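Local coordinates for protein Hia (Adhesin) (Haemophilus influenzae, PDB 3EMF) that probably mediates bacterial adhesion to host cells as part of a trimeric autotransporter adhesin, of which this chain is binding domain 2, at residues L66-S71 / D88-E93. Residues are numbered along the deposited sequence; the frame is centred on the assembly and turned at random.
Sequences LGWVLS and DEVLFE
Apolar contact between Leu70 and Val90 carries most of this junction: the two side chains point at one another from separate strands and meet at their methyl tips. Leu70 CD2 lies 4.0 Å from Val90 CG1 and 4.1 Å from Val90 CG2, so one leucine methyl rests almost evenly on both branches of the valine. With CG anti to the backbone N (chi1 167°), Leu70 extends its isobutyl group across the gap. The backbones stay well apart, the nearest CA atoms, those of Leu70 and Val90, being 8.8 Å from each other, and the segments bury a modest 127 Å² between them.

A looser apolar contact involves the Trp68 indole: CH2, on its benzo part, comes within 4.3 Å of Val90 CG2, obliquely to the ring. Trp68 also meets its counterparts in both other subunits edge-to-face, an arrangement characteristic of the Trp-ring domain of trimeric autotransporter adhesins. Phe92 repeats that edge-to-face pattern with the Phe92 residues of the two neighbouring subunits, two residues beyond Val90, on the same face of the strand.

Beta pairing occurs elsewhere. Strand 67-74 bonds antiparallel to strand 80-85 of its own chain, whose Val84 touches Trp68, Leu70 and Val90, while residues 69-71 and 89-93 pair in parallel with strands of other subunits.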
ATOM      1  N   LEU A  66      -5.538  -5.978  -3.207  1.00 21.99           N
ATOM      2  CA  LEU A  66      -4.214  -5.390  -3.049  1.00 22.89           C
ATOM      3  C   LEU A  66      -3.916  -5.036  -1.599  1.00 20.43           C
ATOM      4  O   LEU A  66      -4.803  -4.668  -0.830  1.00 21.20           O
ATOM      5  CB  LEU A  66      -4.109  -4.127  -3.900  1.00 22.31           C
ATOM      6  CG  LEU A  66      -4.178  -4.274  -5.417  1.00 21.64           C
ATOM      7  CD1 LEU A  66      -4.087  -2.866  -6.038  1.00 22.61           C
ATOM      8  CD2 LEU A  66      -3.075  -5.155  -5.936  1.00 25.40           C
ATOM      9  N   GLY A  67      -2.654  -5.139  -1.221  1.00 23.72           N
ATOM     10  CA  GLY A  67      -2.294  -4.813   0.133  1.00 25.20           C
ATOM     11  C   GLY A  67      -0.897  -5.241   0.480  1.00 24.67           C
ATOM     12  O   GLY A  67      -0.190  -5.831  -0.336  1.00 21.84           O
ATOM     13  N   TRP A  68      -0.484  -4.896   1.688  1.00 22.61           N
ATOM     14  CA  TRP A  68       0.787  -5.358   2.206  1.00 23.30           C
ATOM     15  C   TRP A  68       0.548  -5.848   3.628  1.00 22.42           C
ATOM     16  O   TRP A  68      -0.473  -5.525   4.243  1.00 22.42           O
ATOM     17  CB  TRP A  68       1.850  -4.233   2.156  1.00 17.54           C
ATOM     18  CG  TRP A  68       1.422  -2.920   2.724  1.00 23.83           C
ATOM     19  CD1 TRP A  68       0.658  -1.951   2.106  1.00 17.94           C
ATOM     20  CD2 TRP A  68       1.760  -2.396   4.017  1.00 25.50           C
ATOM     21  NE1 TRP A  68       0.506  -0.877   2.948  1.00 19.20           N
ATOM     22  CE2 TRP A  68       1.182  -1.121   4.118  1.00 23.38           C
ATOM     23  CE3 TRP A  68       2.509  -2.882   5.095  1.00 21.41           C
ATOM     24  CZ2 TRP A  68       1.311  -0.330   5.265  1.00 25.59           C
ATOM     25  CZ3 TRP A  68       2.637  -2.095   6.226  1.00 22.76           C
ATOM     26  CH2 TRP A  68       2.050  -0.835   6.299  1.00 22.68           C
ATOM     27  N   VAL A  69       1.494  -6.613   4.150  1.00 25.72           N
ATOM     28  CA  VAL A  69       1.338  -7.189   5.477  1.00 20.78           C
ATOM     29  C   VAL A  69       2.081  -6.381   6.542  1.00 24.70           C
ATOM     30  O   VAL A  69       3.247  -6.015   6.376  1.00 25.58           O
ATOM     31  CB  VAL A  69       1.802  -8.651   5.494  1.00 24.71           C
ATOM     32  CG1 VAL A  69       1.724  -9.202   6.888  1.00 28.37           C
ATOM     33  CG2 VAL A  69       0.954  -9.489   4.521  1.00 19.54           C
ATOM     34  N   LEU A  70       1.377  -6.095   7.628  1.00 24.08           N
ATOM     35  CA  LEU A  70       1.928  -5.343   8.732  1.00 22.44           C
ATOM     36  C   LEU A  70       2.062  -6.252   9.948  1.00 37.14           C
ATOM     37  O   LEU A  70       1.093  -6.896  10.359  1.00 32.02           O
ATOM     38  CB  LEU A  70       1.005  -4.178   9.058  1.00 19.60           C
ATOM     39  CG  LEU A  70       1.259  -3.445  10.375  1.00 33.73           C
ATOM     40  CD1 LEU A  70       2.520  -2.619  10.309  1.00 29.07           C
ATOM     41  CD2 LEU A  70       0.068  -2.561  10.702  1.00 32.64           C
ATOM     42  N   SER A  71       3.257  -6.302  10.522  1.00 44.37           N
ATOM     43  CA  SER A  71       3.527  -7.223  11.618  1.00 43.57           C
ATOM     44  C   SER A  71       4.216  -6.540  12.783  1.00 43.92           C
ATOM     45  O   SER A  71       4.946  -5.567  12.592  1.00 37.69           O
ATOM     46  CB  SER A  71       4.406  -8.369  11.119  1.00 45.29           C
ATOM     47  OG  SER A  71       3.716  -9.133  10.149  1.00 43.39           O
ATOM     48  N   ASP A  88      -7.171   1.269   4.222  1.00 22.24           N
ATOM     49  CA  ASP A  88      -6.956   0.966   5.626  1.00 28.90           C
ATOM     50  C   ASP A  88      -6.126   2.063   6.297  1.00 30.02           C
ATOM     51  O   ASP A  88      -5.580   2.950   5.634  1.00 24.53           O
ATOM     52  CB  ASP A  88      -6.274  -0.383   5.782  1.00 22.81           C
ATOM     53  CG  ASP A  88      -7.247  -1.573   5.569  1.00 38.94           C
ATOM     54  OD1 ASP A  88      -8.454  -1.348   5.298  1.00 31.96           O
ATOM     55  OD2 ASP A  88      -6.788  -2.731   5.673  1.00 31.14           O
ATOM     56  N   GLU A  89      -6.061   2.007   7.622  1.00 33.50           N
ATOM     57  CA  GLU A  89      -5.328   2.997   8.395  1.00 34.13           C
ATOM     58  C   GLU A  89      -4.348   2.311   9.327  1.00 29.91           C
ATOM     59  O   GLU A  89      -4.674   1.302   9.960  1.00 28.39           O
ATOM     60  CB  GLU A  89      -6.279   3.912   9.169  1.00 34.68           C
ATOM     61  CG  GLU A  89      -5.572   4.942  10.065  1.00 31.74           C
ATOM     62  CD  GLU A  89      -6.553   5.905  10.744  1.00 48.12           C
ATOM     63  OE1 GLU A  89      -7.778   5.635  10.710  1.00 50.67           O
ATOM     64  OE2 GLU A  89      -6.103   6.931  11.311  1.00 43.97           O
ATOM     65  N   VAL A  90      -3.128   2.832   9.357  1.00 21.53           N
ATOM     66  CA  VAL A  90      -2.110   2.359  10.277  1.00 26.53           C
ATOM     67  C   VAL A  90      -1.766   3.501  11.213  1.00 23.94           C
ATOM     68  O   VAL A  90      -1.326   4.574  10.787  1.00 22.70           O
ATOM     69  CB  VAL A  90      -0.840   1.859   9.555  1.00 26.61           C
ATOM     70  CG1 VAL A  90       0.181   1.392  10.564  1.00 27.89           C
ATOM     71  CG2 VAL A  90      -1.188   0.743   8.602  1.00 23.62           C
ATOM     72  N   LEU A  91      -1.986   3.260  12.496  1.00 29.49           N
ATOM     73  CA  LEU A  91      -1.756   4.236  13.539  1.00 26.48           C
ATOM     74  C   LEU A  91      -0.565   3.781  14.336  1.00 32.02           C
ATOM     75  O   LEU A  91      -0.538   2.652  14.838  1.00 28.96           O
ATOM     76  CB  LEU A  91      -2.993   4.327  14.454  1.00 30.80           C
ATOM     77  CG  LEU A  91      -2.898   5.195  15.720  1.00 38.96           C
ATOM     78  CD1 LEU A  91      -2.522   6.625  15.379  1.00 34.71           C
ATOM     79  CD2 LEU A  91      -4.205   5.184  16.526  1.00 34.07           C
ATOM     80  N   PHE A  92       0.439   4.650  14.424  1.00 31.33           N
ATOM     81  CA  PHE A  92       1.582   4.425  15.288  1.00 29.08           C
ATOM     82  C   PHE A  92       1.355   5.284  16.522  1.00 34.77           C
ATOM     83  O   PHE A  92       1.255   6.506  16.426  1.00 31.67           O
ATOM     84  CB  PHE A  92       2.891   4.796  14.560  1.00 23.33           C
ATOM     85  CG  PHE A  92       3.161   3.926  13.373  1.00 26.44           C
ATOM     86  CD1 PHE A  92       3.926   2.780  13.503  1.00 30.34           C
ATOM     87  CD2 PHE A  92       2.582   4.208  12.143  1.00 22.93           C
ATOM     88  CE1 PHE A  92       4.149   1.960  12.420  1.00 30.50           C
ATOM     89  CE2 PHE A  92       2.798   3.375  11.051  1.00 22.04           C
ATOM     90  CZ  PHE A  92       3.583   2.259  11.192  1.00 25.93           C
ATOM     91  N   GLU A  93       1.231   4.640  17.677  1.00 31.13           N
ATOM     92  CA  GLU A  93       0.861   5.341  18.898  1.00 33.38           C
ATOM     93  C   GLU A  93       1.956   5.198  19.917  1.00 40.48           C
ATOM     94  O   GLU A  93       2.484   4.108  20.132  1.00 45.87           O
ATOM     95  CB  GLU A  93      -0.475   4.785  19.471  1.00 36.66           C
TER